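Long-range contact in putative exported protein (Bacteroides fragilis NCTC 9343, PDB 3IEE), which is of unknown function but is a putative exported, probably lipid-anchored protein with an all-alpha fold: residues M40-E54 and L130-K144. Numbering follows the deposited sequence.
Sequences MVKEKDVNAVLDYME and LDVNYQLSTQMSEYK. With EDO (1,2-ethanediol), chain C; EDO (1,2-ethanediol), chain E.
L50 pushes its isobutyl group between L130, N133, Y134 and S137, a textbook case of a knob entering a hole, here between two helices running antiparallel with their axes 10.8 Å apart at 169°. Both of its methyls lean on the Y134 ring, CD1 and CD2 alike meeting Y134 CD1, while L50 CD2 also reaches N133 CB. One turn on, M53 CB rests 3.8 Å from L130 CD1, and the selenomethionine chain then bends at its last torsion (chi3 75°), bringing SE to 3.6 Å from N133 ND2; the N133 amide itself is held by F107 O and N110. In the other direction V46 CG1 lies against S137 OG at 3.4 Å, and V41 CB and CG2 meet K144 CD, the chains crossing at a slant. M140 bridges the two valines, CB against V41 CG2 and CE against V46 CG2.

Polar groups finish both ends. Beside L50, the hydroxyl of Y134 donates to E54 OE2 across a modelled 2.3 Å, a doubtfully short length; the carboxylate oxygen arrives at the ring edge, the planes 63° apart. At the far end K144, extended throughout, delivers NZ to V41 O (3.0 Å) and E43 OE2 (2.7 Å), the latter a salt bridge on the syn side of the carboxylate. L37 O also accepts from this ammonium, which thus ties down the turn where helix 17-40 gives way to helix 43-56. A water donates to E43 OE2, and an ethanediol, probably from the crystallisation liquor, donates to N47 OD1 and S137 O.

The pair belongs to an all-helical bundle: helix 87-119 covers V49 through F107, helix 169-189 brings N187 against E43 and K144, and D259 of helix 255-268 forms a salt bridge with K44.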
# COMPACT_ATOMS: atom_id res chain seq x y z
N MSE A 40 3.90 -8.60 -3.53
CA MSE A 40 4.33 -9.34 -2.35
C MSE A 40 3.35 -9.32 -1.19
O MSE A 40 3.37 -10.25 -0.40
CB MSE A 40 5.68 -8.86 -1.83
CG MSE A 40 6.82 -9.13 -2.79
SE MSE A 40 7.10 -11.08 -3.01
CE MSE A 40 6.05 -11.45 -4.62
N VAL A 41 2.57 -8.25 -1.09
CA VAL A 41 1.42 -8.19 -0.18
C VAL A 41 0.17 -7.85 -0.97
O VAL A 41 -0.19 -6.69 -1.12
CB VAL A 41 1.63 -7.18 0.97
CG1 VAL A 41 0.49 -7.36 2.02
CG2 VAL A 41 2.99 -7.30 1.57
N LYS A 42 -0.43 -8.88 -1.55
CA LYS A 42 -1.72 -8.75 -2.23
C LYS A 42 -2.79 -8.91 -1.15
O LYS A 42 -3.15 -10.02 -0.80
CB LYS A 42 -1.90 -9.83 -3.32
CG LYS A 42 -0.96 -9.78 -4.53
CD LYS A 42 -1.11 -11.03 -5.43
CE LYS A 42 -0.03 -11.13 -6.53
NZ LYS A 42 0.03 -12.51 -7.14
N GLU A 43 -3.31 -7.79 -0.63
CA GLU A 43 -4.08 -7.87 0.62
C GLU A 43 -5.32 -8.78 0.50
O GLU A 43 -5.65 -9.50 1.42
CB GLU A 43 -4.54 -6.49 1.07
CG GLU A 43 -3.41 -5.49 1.45
CD GLU A 43 -2.60 -4.93 0.27
OE1 GLU A 43 -2.99 -5.02 -0.95
OE2 GLU A 43 -1.56 -4.34 0.61
N LYS A 44 -6.03 -8.71 -0.63
CA LYS A 44 -7.19 -9.60 -0.79
C LYS A 44 -6.82 -11.11 -0.85
O LYS A 44 -7.60 -11.95 -0.36
CB LYS A 44 -8.08 -9.15 -1.96
CG LYS A 44 -9.09 -8.05 -1.51
CD LYS A 44 -9.88 -7.45 -2.70
CE LYS A 44 -11.22 -8.06 -2.91
NZ LYS A 44 -11.90 -7.33 -4.03
N ASP A 45 -5.66 -11.44 -1.44
CA ASP A 45 -5.15 -12.81 -1.49
C ASP A 45 -4.77 -13.27 -0.09
O ASP A 45 -5.10 -14.40 0.31
CB ASP A 45 -3.95 -12.97 -2.42
CG ASP A 45 -4.33 -12.85 -3.91
OD1 ASP A 45 -5.51 -12.63 -4.20
OD2 ASP A 45 -3.43 -12.99 -4.78
N VAL A 46 -4.11 -12.40 0.67
CA VAL A 46 -3.79 -12.75 2.04
C VAL A 46 -5.06 -12.99 2.87
O VAL A 46 -5.13 -13.97 3.62
CB VAL A 46 -2.88 -11.69 2.68
CG1 VAL A 46 -2.62 -12.00 4.18
CG2 VAL A 46 -1.54 -11.57 1.88
N ASN A 47 -6.05 -12.10 2.75
CA ASN A 47 -7.39 -12.26 3.36
C ASN A 47 -8.03 -13.62 3.01
O ASN A 47 -8.62 -14.30 3.88
CB ASN A 47 -8.35 -11.16 2.88
CG ASN A 47 -8.03 -9.77 3.45
OD1 ASN A 47 -7.20 -9.64 4.35
ND2 ASN A 47 -8.71 -8.74 2.93
N ALA A 48 -7.93 -13.97 1.72
CA ALA A 48 -8.42 -15.24 1.18
C ALA A 48 -7.74 -16.46 1.80
O ALA A 48 -8.42 -17.48 2.09
CB ALA A 48 -8.29 -15.26 -0.37
N VAL A 49 -6.41 -16.38 2.00
CA VAL A 49 -5.68 -17.46 2.64
C VAL A 49 -6.19 -17.63 4.09
O VAL A 49 -6.49 -18.73 4.51
CB VAL A 49 -4.13 -17.26 2.56
CG1 VAL A 49 -3.41 -18.23 3.43
CG2 VAL A 49 -3.64 -17.35 1.08
N LEU A 50 -6.29 -16.52 4.83
CA LEU A 50 -6.73 -16.57 6.22
C LEU A 50 -8.20 -17.04 6.33
O LEU A 50 -8.56 -17.80 7.24
CB LEU A 50 -6.57 -15.20 6.88
CG LEU A 50 -5.12 -14.72 7.12
CD1 LEU A 50 -5.21 -13.21 7.51
CD2 LEU A 50 -4.39 -15.54 8.21
N ASP A 51 -9.03 -16.58 5.42
CA ASP A 51 -10.44 -16.98 5.39
C ASP A 51 -10.56 -18.50 5.17
O ASP A 51 -11.37 -19.17 5.84
CB ASP A 51 -11.18 -16.26 4.29
CG ASP A 51 -11.56 -14.82 4.64
OD1 ASP A 51 -11.58 -14.48 5.82
OD2 ASP A 51 -11.90 -14.07 3.71
N TYR A 52 -9.82 -19.02 4.21
CA TYR A 52 -9.75 -20.47 3.94
C TYR A 52 -9.23 -21.24 5.15
O TYR A 52 -9.79 -22.26 5.54
CB TYR A 52 -8.88 -20.79 2.72
CG TYR A 52 -8.80 -22.30 2.40
CD1 TYR A 52 -9.90 -22.99 1.89
CD2 TYR A 52 -7.68 -23.04 2.73
CE1 TYR A 52 -9.84 -24.35 1.65
CE2 TYR A 52 -7.60 -24.38 2.48
CZ TYR A 52 -8.68 -25.06 1.97
OH TYR A 52 -8.59 -26.40 1.69
N MSE A 53 -8.14 -20.77 5.75
CA MSE A 53 -7.68 -21.39 7.00
C MSE A 53 -8.80 -21.49 8.03
O MSE A 53 -9.02 -22.58 8.58
CB MSE A 53 -6.44 -20.65 7.57
CG MSE A 53 -5.21 -20.85 6.75
SE MSE A 53 -3.73 -19.75 7.27
CE MSE A 53 -3.20 -20.69 8.88
N GLU A 54 -9.51 -20.39 8.28
CA GLU A 54 -10.61 -20.38 9.26
C GLU A 54 -11.69 -21.39 8.87
O GLU A 54 -12.16 -22.18 9.69
CB GLU A 54 -11.30 -19.01 9.34
CG GLU A 54 -10.47 -17.88 9.92
CD GLU A 54 -11.13 -16.47 9.71
OE1 GLU A 54 -11.95 -16.27 8.76
OE2 GLU A 54 -10.81 -15.55 10.51
N LEU A 130 -2.82 -20.61 13.12
CA LEU A 130 -3.71 -19.62 12.52
C LEU A 130 -3.44 -18.28 13.17
O LEU A 130 -3.29 -17.26 12.50
CB LEU A 130 -5.19 -20.01 12.67
CG LEU A 130 -6.27 -19.06 12.16
CD1 LEU A 130 -5.99 -18.57 10.74
CD2 LEU A 130 -7.69 -19.62 12.22
N ASP A 131 -3.34 -18.29 14.50
CA ASP A 131 -3.09 -17.03 15.22
C ASP A 131 -1.72 -16.43 14.84
O ASP A 131 -1.60 -15.23 14.68
CB ASP A 131 -3.22 -17.22 16.74
CG ASP A 131 -4.66 -17.41 17.20
OD1 ASP A 131 -5.61 -16.99 16.50
OD2 ASP A 131 -4.85 -17.98 18.30
N VAL A 132 -0.72 -17.27 14.68
CA VAL A 132 0.57 -16.80 14.20
C VAL A 132 0.46 -16.17 12.83
O VAL A 132 1.09 -15.15 12.54
CB VAL A 132 1.55 -17.95 14.12
CG1 VAL A 132 2.75 -17.61 13.32
CG2 VAL A 132 1.97 -18.42 15.56
N ASN A 133 -0.34 -16.75 11.95
CA ASN A 133 -0.50 -16.18 10.61
C ASN A 133 -1.27 -14.88 10.58
O ASN A 133 -0.96 -14.03 9.74
CB ASN A 133 -1.08 -17.21 9.61
CG ASN A 133 0.00 -17.96 8.83
OD1 ASN A 133 1.15 -18.04 9.25
ND2 ASN A 133 -0.37 -18.52 7.69
N TYR A 134 -2.23 -14.67 11.50
CA TYR A 134 -2.84 -13.35 11.60
C TYR A 134 -1.77 -12.30 11.92
O TYR A 134 -1.76 -11.22 11.33
CB TYR A 134 -3.94 -13.27 12.65
CG TYR A 134 -5.23 -14.00 12.33
CD1 TYR A 134 -5.95 -13.74 11.15
CD2 TYR A 134 -5.76 -14.89 13.27
CE1 TYR A 134 -7.14 -14.41 10.89
CE2 TYR A 134 -6.95 -15.57 13.02
CZ TYR A 134 -7.64 -15.32 11.84
OH TYR A 134 -8.84 -16.00 11.67
N GLN A 135 -0.87 -12.63 12.85
CA GLN A 135 0.22 -11.72 13.21
C GLN A 135 1.23 -11.47 12.08
O GLN A 135 1.69 -10.35 11.91
CB GLN A 135 0.95 -12.23 14.47
CG GLN A 135 2.03 -11.26 15.00
CD GLN A 135 1.44 -9.90 15.37
OE1 GLN A 135 0.39 -9.84 16.00
NE2 GLN A 135 2.10 -8.82 14.96
N LEU A 136 1.60 -12.51 11.35
CA LEU A 136 2.49 -12.37 10.18
C LEU A 136 1.86 -11.51 9.11
O LEU A 136 2.55 -10.68 8.48
CB LEU A 136 2.88 -13.75 9.59
CG LEU A 136 3.87 -14.57 10.44
CD1 LEU A 136 4.01 -15.96 9.96
CD2 LEU A 136 5.26 -13.86 10.43
N SER A 137 0.56 -11.65 8.88
CA SER A 137 -0.15 -10.80 7.94
C SER A 137 -0.04 -9.31 8.30
O SER A 137 0.21 -8.44 7.45
CB SER A 137 -1.62 -11.17 7.92
OG SER A 137 -2.29 -10.27 7.07
N THR A 138 -0.25 -9.01 9.57
CA THR A 138 -0.11 -7.65 10.06
C THR A 138 1.34 -7.11 9.86
O THR A 138 1.52 -5.98 9.40
CB THR A 138 -0.61 -7.57 11.55
OG1 THR A 138 -2.05 -7.49 11.52
CG2 THR A 138 0.01 -6.33 12.28
N GLN A 139 2.33 -7.96 10.17
CA GLN A 139 3.74 -7.63 10.01
C GLN A 139 4.06 -7.33 8.56
O GLN A 139 4.75 -6.35 8.31
CB GLN A 139 4.64 -8.74 10.49
CG GLN A 139 4.66 -8.82 11.99
CD GLN A 139 5.38 -10.05 12.50
OE1 GLN A 139 5.04 -10.57 13.56
NE2 GLN A 139 6.38 -10.50 11.76
N MSE A 140 3.61 -8.20 7.64
CA MSE A 140 3.85 -8.01 6.16
C MSE A 140 3.35 -6.63 5.77
O MSE A 140 4.05 -5.85 5.11
CB MSE A 140 3.18 -9.12 5.33
CG MSE A 140 3.85 -10.49 5.52
SE MSE A 140 2.68 -11.88 4.84
CE MSE A 140 2.51 -11.24 3.07
N SER A 141 2.17 -6.29 6.25
CA SER A 141 1.56 -5.04 5.84
C SER A 141 2.30 -3.86 6.46
O SER A 141 2.47 -2.83 5.84
CB SER A 141 0.11 -5.03 6.26
OG SER A 141 -0.61 -5.84 5.35
N GLU A 142 2.81 -4.07 7.65
CA GLU A 142 3.57 -3.02 8.34
C GLU A 142 4.91 -2.75 7.66
O GLU A 142 5.31 -1.58 7.44
CB GLU A 142 3.77 -3.38 9.81
CG GLU A 142 2.55 -3.07 10.66
CD GLU A 142 2.71 -3.43 12.14
OE1 GLU A 142 3.70 -4.12 12.49
OE2 GLU A 142 1.81 -3.04 12.94
N TYR A 143 5.62 -3.81 7.31
CA TYR A 143 6.88 -3.64 6.57
C TYR A 143 6.66 -2.88 5.25
O TYR A 143 7.43 -1.96 4.88
CB TYR A 143 7.50 -4.98 6.25
CG TYR A 143 8.15 -5.74 7.39
CD1 TYR A 143 9.20 -5.17 8.11
CD2 TYR A 143 7.76 -7.05 7.67
CE1 TYR A 143 9.84 -5.89 9.10
CE2 TYR A 143 8.37 -7.75 8.67
CZ TYR A 143 9.41 -7.17 9.37
OH TYR A 143 10.01 -7.87 10.38
N LYS A 144 5.57 -3.23 4.54
CA LYS A 144 5.23 -2.60 3.27
C LYS A 144 4.99 -1.08 3.48
O LYS A 144 5.54 -0.22 2.78
CB LYS A 144 4.00 -3.27 2.72
CG LYS A 144 3.37 -2.59 1.51
CD LYS A 144 2.36 -3.48 0.83
CE LYS A 144 1.54 -2.80 -0.30
NZ LYS A 144 0.56 -3.74 -0.96
C1 EDO C . -3.59 -8.45 4.39
O1 EDO C . -4.85 -7.78 4.61
C2 EDO C . -2.52 -7.90 5.34
O2 EDO C . -1.24 -8.52 5.09
C1 EDO E . 6.73 -2.63 11.74
O1 EDO E . 7.56 -1.62 12.34
C2 EDO E . 7.46 -3.96 11.58
O2 EDO E . 6.50 -5.04 11.52
O HOH W 1 -0.89 -3.99 3.11
O HOH W 2 -1.82 -3.55 -3.05